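PDB 3C85: putative glutathione-regulated potassium-efflux system protein KefB from Vibrio parahaemolyticus RIMD 2210633, which probably acts as a potassium:proton antiporter of the CPA2 family, represented here by its nucleotide-binding TrkA-N domain. Local coordinates for residues A[121-124]-A[125-129]. Sequence-based numbering, arbitrary orientation.
Sequences TALE and QLQRR
The terminal amide group of Gln127 lies against the isobutyl end of Leu123, the two side chains crossing at a slant one helical turn apart, with Gln127 CD 3.9 Å from Leu123 CG. Farther along, the guanidinium of Arg129 turns an edge to Gln125, whose CA lies in the plane of the group, although the ends of these two side chains approach too closely and their placement is doubtful. Gln127 comes back over the preceding turn: its CG sits 3.2 Å from Leu123 O, the same carbonyl that accepts Gln127 N at 2.9 Å. Gln125 repeats the pattern on another side of the helix. With CG beside its own backbone N (chi1 -72°), the chain starts back along the axis, and CG comes to 3.5 Å from Thr121 O, which also receives Gln125 N. Two further i to i+4 bonds, Leu126 N to Ala122 O (3.1 Å) and Arg128 N to Glu124 O (3.0 Å), continue the series. These turns belong to helix 116-128, the crossover of a beta-alpha-beta unit between parallel strands 108-111 and 134-139 in the Rossmann-type TrkA-N domain. Leu123 and Leu126 bury their side chains on the sheet, both reaching Ile135, Leu123 also touching Leu111 and Leu126 also touching Val109. Gln125 packs on Pro94 and Trp97 of helix 94-98, while the side chain of Ala122 is about 4 Å from that of Ala91, a residue of the AMP site, which holds no AMP in this chain. Thr121 OG1 is hydrogen-bonded to Gln117 OE1 a turn earlier. On the exposed flank, Arg128 holds CG between its backbone N and carbonyl carbon (chi1 70°), 3.4 Å from Glu124 O.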
loop_
_atom_site.group_PDB
_atom_site.type_symbol
_atom_site.label_atom_id
_atom_site.label_comp_id
_atom_site.label_asym_id
_atom_site.label_seq_id
_atom_site.Cartn_x
_atom_site.Cartn_y
_atom_site.Cartn_z
ATOM N N THR A 121 -21.553 -1.393 1.737
ATOM C CA THR A 121 -22.790 -1.502 0.929
ATOM C C THR A 121 -22.624 -2.458 -0.269
ATOM O O THR A 121 -23.504 -3.278 -0.533
ATOM C CB THR A 121 -23.278 -0.099 0.503
ATOM O OG1 THR A 121 -23.446 0.679 1.694
ATOM C CG2 THR A 121 -24.625 -0.142 -0.263
ATOM N N ALA A 122 -21.473 -2.405 -0.933
ATOM C CA ALA A 122 -21.167 -3.343 -2.011
ATOM C C ALA A 122 -21.192 -4.773 -1.527
ATOM O O ALA A 122 -21.727 -5.619 -2.208
ATOM C CB ALA A 122 -19.831 -3.046 -2.640
ATOM N N LEU A 123 -20.592 -5.041 -0.366
ATOM C CA LEU A 123 -20.611 -6.372 0.238
ATOM C C LEU A 123 -22.041 -6.880 0.475
ATOM O O LEU A 123 -22.357 -8.036 0.166
ATOM C CB LEU A 123 -19.799 -6.368 1.529
ATOM C CG LEU A 123 -19.852 -7.579 2.476
ATOM C CD1 LEU A 123 -19.176 -8.791 1.869
ATOM C CD2 LEU A 123 -19.209 -7.201 3.792
ATOM N N GLU A 124 -22.899 -6.018 1.024
ATOM C CA GLU A 124 -24.323 -6.351 1.206
ATOM C C GLU A 124 -25.020 -6.720 -0.113
ATOM O O GLU A 124 -25.849 -7.645 -0.162
ATOM C CB GLU A 124 -25.064 -5.172 1.860
ATOM C CG GLU A 124 -24.638 -4.915 3.307
ATOM C CD GLU A 124 -25.332 -3.702 3.962
ATOM O OE1 GLU A 124 -26.126 -3.030 3.258
ATOM O OE2 GLU A 124 -25.095 -3.432 5.177
ATOM N N GLN A 125 -24.693 -6.001 -1.186
ATOM C CA GLN A 125 -25.342 -6.261 -2.466
ATOM C C GLN A 125 -24.936 -7.637 -2.973
ATOM O O GLN A 125 -25.769 -8.402 -3.461
ATOM C CB GLN A 125 -25.006 -5.169 -3.489
ATOM C CG GLN A 125 -25.665 -3.838 -3.225
ATOM C CD GLN A 125 -27.175 -3.959 -3.072
ATOM O OE1 GLN A 125 -27.849 -4.577 -3.891
ATOM N NE2 GLN A 125 -27.710 -3.351 -2.023
ATOM N N LEU A 126 -23.658 -7.955 -2.813
ATOM C CA LEU A 126 -23.097 -9.228 -3.241
ATOM C C LEU A 126 -23.675 -10.386 -2.437
ATOM O O LEU A 126 -23.873 -11.482 -2.965
ATOM C CB LEU A 126 -21.589 -9.161 -3.053
ATOM C CG LEU A 126 -20.602 -10.155 -3.652
ATOM C CD1 LEU A 126 -20.759 -10.286 -5.160
ATOM C CD2 LEU A 126 -19.205 -9.662 -3.308
ATOM N N GLN A 127 -23.931 -10.138 -1.155
ATOM C CA GLN A 127 -24.527 -11.136 -0.262
ATOM C C GLN A 127 -25.994 -11.411 -0.561
ATOM O O GLN A 127 -26.472 -12.558 -0.458
ATOM C CB GLN A 127 -24.372 -10.717 1.183
ATOM C CG GLN A 127 -22.960 -10.857 1.630
ATOM C CD GLN A 127 -22.696 -10.195 2.947
ATOM O OE1 GLN A 127 -21.741 -10.546 3.618
ATOM N NE2 GLN A 127 -23.526 -9.216 3.321
ATOM N N ARG A 128 -26.724 -10.384 -0.957
ATOM C CA ARG A 128 -28.111 -10.655 -1.245
ATOM C C ARG A 128 -28.387 -11.224 -2.643
ATOM O O ARG A 128 -29.511 -11.652 -2.933
ATOM C CB ARG A 128 -29.023 -9.515 -0.803
ATOM C CG ARG A 128 -28.943 -8.266 -1.554
ATOM C CD ARG A 128 -29.738 -7.220 -0.791
ATOM N NE ARG A 128 -30.463 -6.350 -1.711
ATOM C CZ ARG A 128 -31.737 -6.513 -2.051
ATOM N NH1 ARG A 128 -32.453 -7.507 -1.531
ATOM N NH2 ARG A 128 -32.305 -5.666 -2.908
ATOM N N ARG A 129 -27.351 -11.269 -3.484
ATOM C CA ARG A 129 -27.384 -12.050 -4.727
ATOM C C ARG A 129 -26.759 -13.432 -4.546
ATOM O O ARG A 129 -26.536 -14.124 -5.527
ATOM C CB ARG A 129 -26.662 -11.315 -5.865
ATOM C CG ARG A 129 -27.552 -10.371 -6.671
ATOM C CD ARG A 129 -27.662 -9.023 -6.006
ATOM N NE ARG A 129 -28.768 -8.209 -6.520
ATOM C CZ ARG A 129 -29.007 -6.970 -6.086
ATOM N NH1 ARG A 129 -28.209 -6.443 -5.154
ATOM N NH2 ARG A 129 -30.015 -6.257 -6.584
#